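PDB 6OHB: guanine deaminase from Escherichia coli, which catalyses the zinc-dependent hydrolytic deamination of guanine to xanthine and ammonia. Local coordinates for residues His197-Phe210 / Leu225-His237. Numbering follows the deposited sequence.
Sequences HKNGRLLYAITPRF and LKEEYPDTWVHTH. With ZN (zinc ion), chain E.
Ala-205 and Ile-206 pair in parallel with Trp-233 and Val-234. Trp-233 N donates almost straight to Tyr-204 O (2.8 Å); the bonds Ile-206 N to Trp-233 O and His-235 N to Ile-206 O are more bent. Further along, Arg-209 O takes two bonds from opposite faces of its carbonyl plane, from His-237 N and, in the imidazole plane, from His-237 ND1 (3.2 Å). This grip fixes the ring's rotation while His-237 NE2 binds the zinc ion at 2.0 Å. Arg-209, Phe-210 and His-237 probably help bind substrate, as in relatives. A water bridges Thr-207 OG1 and His-235 ND1; His-235 NE2 is hydrogen-bonded to ND1 of His-82, itself a zinc ligand.

At the other end, the His-197 ring, swung anti to the backbone N (chi1 -172°), meets Thr-232 CG2 over its centre, a CH-pi contact 3.5 Å from the centroid, with Lys-198 CG over the opposite face. Asp-231, its carboxylate turned 89° to that ring, accepts a weak hydrogen bond at OD1 from His-197 NE2, while OD2 forms a salt bridge with Lys-198 NZ (3.1 Å).

Leu-203 CD1 lies off-centre against the six-membered Trp-233 ring, and Ile-206 CD1 reaches Leu-225 CB (4.1 Å).

The contact closes a beta-alpha-beta unit of the amidohydrolase TIM barrel: helix 216-228 links the two strands, strands 164-169 and 272-274 flank them, and helix 182-196 packs on Tyr-204 and Leu-225.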
loop_
_atom_site.group_PDB
_atom_site.type_symbol
_atom_site.label_atom_id
_atom_site.label_comp_id
_atom_site.label_asym_id
_atom_site.label_seq_id
_atom_site.Cartn_x
_atom_site.Cartn_y
_atom_site.Cartn_z
ATOM N N HIS A 197 18.538 -30.653 -2.035
ATOM C CA HIS A 197 19.155 -30.054 -0.860
ATOM C C HIS A 197 20.662 -29.935 -1.071
ATOM O O HIS A 197 21.339 -30.916 -1.397
ATOM C CB HIS A 197 18.843 -30.866 0.396
ATOM C CG HIS A 197 19.299 -30.207 1.661
ATOM N ND1 HIS A 197 18.953 -28.914 1.989
ATOM C CD2 HIS A 197 20.082 -30.657 2.671
ATOM C CE1 HIS A 197 19.501 -28.595 3.149
ATOM N NE2 HIS A 197 20.190 -29.635 3.585
ATOM N N LYS A 198 21.178 -28.718 -0.893
ATOM C CA LYS A 198 22.576 -28.376 -1.163
ATOM C C LYS A 198 22.973 -28.672 -2.610
ATOM O O LYS A 198 24.150 -28.887 -2.912
ATOM C CB LYS A 198 23.519 -29.096 -0.188
ATOM C CG LYS A 198 23.305 -28.722 1.281
ATOM C CD LYS A 198 24.630 -28.609 2.037
ATOM C CE LYS A 198 25.392 -29.932 2.063
ATOM N NZ LYS A 198 24.915 -30.850 3.143
ATOM N N ASN A 199 22.009 -28.634 -3.530
ATOM C CA ASN A 199 22.306 -28.654 -4.965
ATOM C C ASN A 199 22.595 -27.221 -5.399
ATOM O O ASN A 199 21.683 -26.412 -5.579
ATOM C CB ASN A 199 21.148 -29.263 -5.748
ATOM C CG ASN A 199 21.442 -29.399 -7.235
ATOM O OD1 ASN A 199 22.315 -28.728 -7.779
ATOM N ND2 ASN A 199 20.694 -30.269 -7.901
ATOM N N GLY A 200 23.873 -26.904 -5.570
ATOM C CA GLY A 200 24.253 -25.522 -5.800
ATOM C C GLY A 200 23.951 -24.698 -4.563
ATOM O O GLY A 200 24.324 -25.060 -3.441
ATOM N N ARG A 201 23.259 -23.579 -4.756
ATOM C CA ARG A 201 22.861 -22.720 -3.654
ATOM C C ARG A 201 21.442 -23.015 -3.181
ATOM O O ARG A 201 20.915 -22.288 -2.335
ATOM C CB ARG A 201 22.996 -21.247 -4.052
ATOM C CG ARG A 201 24.422 -20.806 -4.382
ATOM C CD ARG A 201 24.432 -19.415 -5.019
ATOM N NE ARG A 201 24.173 -18.364 -4.036
ATOM C CZ ARG A 201 23.551 -17.218 -4.297
ATOM N NH1 ARG A 201 23.107 -16.951 -5.519
ATOM N NH2 ARG A 201 23.367 -16.336 -3.327
ATOM N N LEU A 202 20.825 -24.074 -3.694
ATOM C CA LEU A 202 19.471 -24.428 -3.305
ATOM C C LEU A 202 19.466 -25.116 -1.945
ATOM O O LEU A 202 20.452 -25.735 -1.531
ATOM C CB LEU A 202 18.836 -25.343 -4.352
ATOM C CG LEU A 202 18.751 -24.766 -5.765
ATOM C CD1 LEU A 202 18.181 -25.790 -6.732
ATOM C CD2 LEU A 202 17.914 -23.490 -5.774
ATOM N N LEU A 203 18.341 -24.988 -1.245
ATOM C CA LEU A 203 18.164 -25.570 0.078
ATOM C C LEU A 203 16.728 -26.056 0.215
ATOM O O LEU A 203 15.808 -25.485 -0.377
ATOM C CB LEU A 203 18.488 -24.558 1.187
ATOM C CG LEU A 203 19.886 -23.933 1.158
ATOM C CD1 LEU A 203 19.953 -22.673 2.008
ATOM C CD2 LEU A 203 20.927 -24.947 1.613
ATOM N N TYR A 204 16.540 -27.113 1.002
ATOM C CA TYR A 204 15.227 -27.722 1.175
ATOM C C TYR A 204 14.670 -27.428 2.563
ATOM O O TYR A 204 15.407 -27.411 3.553
ATOM C CB TYR A 204 15.271 -29.238 0.943
ATOM C CG TYR A 204 13.887 -29.858 0.909
ATOM C CD1 TYR A 204 13.236 -30.225 2.087
ATOM C CD2 TYR A 204 13.226 -30.060 -0.293
ATOM C CE1 TYR A 204 11.972 -30.774 2.061
ATOM C CE2 TYR A 204 11.964 -30.611 -0.326
ATOM C CZ TYR A 204 11.341 -30.963 0.854
ATOM O OH TYR A 204 10.083 -31.511 0.829
ATOM N N ALA A 205 13.356 -27.216 2.627
ATOM C CA ALA A 205 12.643 -26.998 3.878
ATOM C C ALA A 205 11.548 -28.043 4.025
ATOM O O ALA A 205 10.719 -28.200 3.125
ATOM C CB ALA A 205 12.040 -25.594 3.935
ATOM N N ILE A 206 11.556 -28.768 5.144
ATOM C CA ILE A 206 10.445 -29.655 5.468
ATOM C C ILE A 206 9.230 -28.790 5.765
ATOM O O ILE A 206 9.233 -27.994 6.711
ATOM C CB ILE A 206 10.781 -30.565 6.653
ATOM C CG1 ILE A 206 11.963 -31.473 6.313
ATOM C CG2 ILE A 206 9.564 -31.395 7.032
ATOM C CD1 ILE A 206 12.939 -31.624 7.449
ATOM N N THR A 207 8.185 -28.936 4.955
ATOM C CA THR A 207 7.108 -27.953 4.886
ATOM C C THR A 207 5.759 -28.626 5.097
ATOM O O THR A 207 5.054 -28.961 4.133
ATOM C CB THR A 207 7.148 -27.214 3.545
ATOM O OG1 THR A 207 8.487 -26.784 3.273
ATOM C CG2 THR A 207 6.257 -26.008 3.574
ATOM N N PRO A 208 5.371 -28.857 6.352
ATOM C CA PRO A 208 3.955 -29.123 6.637
ATOM C C PRO A 208 3.197 -27.804 6.605
ATOM O O PRO A 208 3.645 -26.811 7.186
ATOM C CB PRO A 208 3.980 -29.736 8.042
ATOM C CG PRO A 208 5.244 -29.187 8.673
ATOM C CD PRO A 208 6.221 -28.930 7.557
ATOM N N ARG A 209 2.049 -27.790 5.919
ATOM C CA ARG A 209 1.300 -26.545 5.770
ATOM C C ARG A 209 0.988 -25.940 7.133
ATOM O O ARG A 209 1.449 -24.840 7.460
ATOM C CB ARG A 209 0.015 -26.779 4.970
ATOM C CG ARG A 209 -0.694 -25.478 4.608
ATOM C CD ARG A 209 -1.947 -25.700 3.785
ATOM N NE ARG A 209 -1.667 -26.239 2.459
ATOM C CZ ARG A 209 -1.488 -25.498 1.370
ATOM N NH1 ARG A 209 -1.554 -24.172 1.439
ATOM N NH2 ARG A 209 -1.244 -26.087 0.207
ATOM N N PHE A 210 0.215 -26.656 7.943
ATOM C CA PHE A 210 0.082 -26.368 9.366
ATOM C C PHE A 210 -0.471 -27.616 10.047
ATOM O O PHE A 210 -0.767 -28.624 9.396
ATOM C CB PHE A 210 -0.796 -25.134 9.631
ATOM C CG PHE A 210 -2.115 -25.131 8.892
ATOM C CD1 PHE A 210 -2.502 -24.031 8.147
ATOM C CD2 PHE A 210 -2.967 -26.217 8.950
ATOM C CE1 PHE A 210 -3.709 -24.018 7.474
ATOM C CE2 PHE A 210 -4.175 -26.207 8.281
ATOM C CZ PHE A 210 -4.545 -25.110 7.542
ATOM N N LEU A 225 12.011 -36.886 9.098
ATOM C CA LEU A 225 12.793 -36.219 8.061
ATOM C C LEU A 225 13.766 -35.218 8.666
ATOM O O LEU A 225 14.922 -35.128 8.235
ATOM C CB LEU A 225 11.868 -35.528 7.061
ATOM C CG LEU A 225 11.177 -36.454 6.061
ATOM C CD1 LEU A 225 9.946 -35.788 5.480
ATOM C CD2 LEU A 225 12.140 -36.879 4.961
ATOM N N LYS A 226 13.320 -34.464 9.674
ATOM C CA LYS A 226 14.214 -33.496 10.302
ATOM C C LYS A 226 15.351 -34.187 11.048
ATOM O O LYS A 226 16.475 -33.671 11.080
ATOM C CB LYS A 226 13.434 -32.586 11.252
ATOM C CG LYS A 226 14.233 -31.396 11.779
ATOM C CD LYS A 226 14.913 -30.646 10.640
ATOM C CE LYS A 226 15.865 -29.577 11.147
ATOM N NZ LYS A 226 16.125 -29.695 12.601
ATOM N N GLU A 227 15.084 -35.351 11.645
ATOM C CA GLU A 227 16.140 -36.083 12.341
ATOM C C GLU A 227 17.135 -36.713 11.371
ATOM O O GLU A 227 18.319 -36.847 11.701
ATOM C CB GLU A 227 15.529 -37.151 13.246
ATOM C CG GLU A 227 15.064 -36.619 14.589
ATOM C CD GLU A 227 14.019 -37.504 15.234
ATOM O OE1 GLU A 227 13.916 -38.683 14.839
ATOM O OE2 GLU A 227 13.305 -37.020 16.139
ATOM N N GLU A 228 16.676 -37.122 10.185
ATOM C CA GLU A 228 17.580 -37.718 9.205
ATOM C C GLU A 228 18.398 -36.674 8.453
ATOM O O GLU A 228 19.494 -36.982 7.969
ATOM C CB GLU A 228 16.790 -38.563 8.206
ATOM C CG GLU A 228 16.300 -39.886 8.759
ATOM C CD GLU A 228 15.374 -40.602 7.799
ATOM O OE1 GLU A 228 15.443 -40.322 6.583
ATOM O OE2 GLU A 228 14.582 -41.448 8.261
ATOM N N TYR A 229 17.894 -35.448 8.340
ATOM C CA TYR A 229 18.578 -34.373 7.622
ATOM C C TYR A 229 18.572 -33.129 8.495
ATOM O O TYR A 229 17.797 -32.193 8.264
ATOM C CB TYR A 229 17.924 -34.121 6.266
ATOM C CG TYR A 229 17.903 -35.357 5.408
ATOM C CD1 TYR A 229 19.012 -35.718 4.660
ATOM C CD2 TYR A 229 16.782 -36.174 5.358
ATOM C CE1 TYR A 229 19.005 -36.852 3.878
ATOM C CE2 TYR A 229 16.764 -37.312 4.576
ATOM C CZ TYR A 229 17.879 -37.645 3.838
ATOM O OH TYR A 229 17.876 -38.778 3.056
ATOM N N PRO A 230 19.446 -33.076 9.502
ATOM C CA PRO A 230 19.371 -31.974 10.473
ATOM C C PRO A 230 19.685 -30.615 9.878
ATOM O O PRO A 230 19.373 -29.601 10.511
ATOM C CB PRO A 230 20.409 -32.363 11.539
ATOM C CG PRO A 230 20.769 -33.796 11.256
ATOM C CD PRO A 230 20.544 -34.010 9.801
ATOM N N ASP A 231 20.291 -30.551 8.693
ATOM C CA ASP A 231 20.630 -29.275 8.081
ATOM C C ASP A 231 19.602 -28.828 7.045
ATOM O O ASP A 231 19.866 -27.888 6.292
ATOM C CB ASP A 231 22.040 -29.322 7.475
ATOM C CG ASP A 231 22.140 -30.215 6.253
ATOM O OD1 ASP A 231 21.285 -31.104 6.067
ATOM O OD2 ASP A 231 23.097 -30.030 5.475
ATOM N N THR A 232 18.440 -29.473 6.990
ATOM C CA THR A 232 17.364 -28.915 6.191
ATOM C C THR A 232 16.609 -27.871 7.009
ATOM O O THR A 232 16.796 -27.728 8.221
ATOM C CB THR A 232 16.394 -29.998 5.709
ATOM O OG1 THR A 232 15.941 -30.775 6.825
ATOM C CG2 THR A 232 17.052 -30.900 4.678
ATOM N N TRP A 233 15.752 -27.128 6.330
ATOM C CA TRP A 233 14.941 -26.145 7.022
ATOM C C TRP A 233 13.603 -26.759 7.417
ATOM O O TRP A 233 13.187 -27.797 6.897
ATOM C CB TRP A 233 14.746 -24.906 6.141
ATOM C CG TRP A 233 15.865 -23.909 6.293
ATOM C CD1 TRP A 233 15.777 -22.659 6.825
ATOM C CD2 TRP A 233 17.242 -24.098 5.936
ATOM N NE1 TRP A 233 17.010 -22.054 6.816
ATOM C CE2 TRP A 233 17.926 -22.918 6.278
ATOM C CE3 TRP A 233 17.963 -25.153 5.363
ATOM C CZ2 TRP A 233 19.300 -22.757 6.064
ATOM C CZ3 TRP A 233 19.330 -24.993 5.147
ATOM C CH2 TRP A 233 19.979 -23.805 5.497
ATOM N N VAL A 234 12.945 -26.114 8.375
ATOM C CA VAL A 234 11.562 -26.408 8.726
ATOM C C VAL A 234 10.768 -25.130 8.504
ATOM O O VAL A 234 11.223 -24.043 8.869
ATOM C CB VAL A 234 11.428 -26.895 10.184
ATOM C CG1 VAL A 234 9.966 -27.061 10.561
ATOM C CG2 VAL A 234 12.204 -28.194 10.389
ATOM N N HIS A 235 9.586 -25.254 7.908
ATOM C CA HIS A 235 8.825 -24.076 7.506
ATOM C C HIS A 235 7.341 -24.375 7.644
ATOM O O HIS A 235 6.834 -25.270 6.962
ATOM C CB HIS A 235 9.172 -23.700 6.063
ATOM C CG HIS A 235 8.549 -22.423 5.602
ATOM N ND1 HIS A 235 8.362 -22.125 4.269
ATOM C CD2 HIS A 235 8.077 -21.360 6.296
ATOM C CE1 HIS A 235 7.806 -20.932 4.163
ATOM N NE2 HIS A 235 7.621 -20.449 5.378
ATOM N N THR A 236 6.636 -23.626 8.493
ATOM C CA THR A 236 5.202 -23.868 8.620
ATOM C C THR A 236 4.499 -22.604 9.099
ATOM O O THR A 236 5.143 -21.617 9.447
ATOM C CB THR A 236 4.931 -25.052 9.566
ATOM O OG1 THR A 236 3.555 -25.436 9.474
ATOM C CG2 THR A 236 5.266 -24.686 11.009
ATOM N N HIS A 237 3.164 -22.646 9.119
ATOM C CA HIS A 237 2.347 -21.542 9.617
ATOM C C HIS A 237 2.058 -21.744 11.111
ATOM O O HIS A 237 1.954 -22.879 11.583
ATOM C CB HIS A 237 1.028 -21.439 8.835
ATOM C CG HIS A 237 1.169 -20.969 7.411
ATOM N ND1 HIS A 237 1.372 -21.829 6.350
ATOM C CD2 HIS A 237 1.065 -19.729 6.870
ATOM C CE1 HIS A 237 1.412 -21.138 5.223
ATOM N NE2 HIS A 237 1.233 -19.860 5.511
HETATM ZN ZN ZN E . 1.414 -18.473 4.021
HETATM O O HOH W 1 8.891 -24.165 2.487
#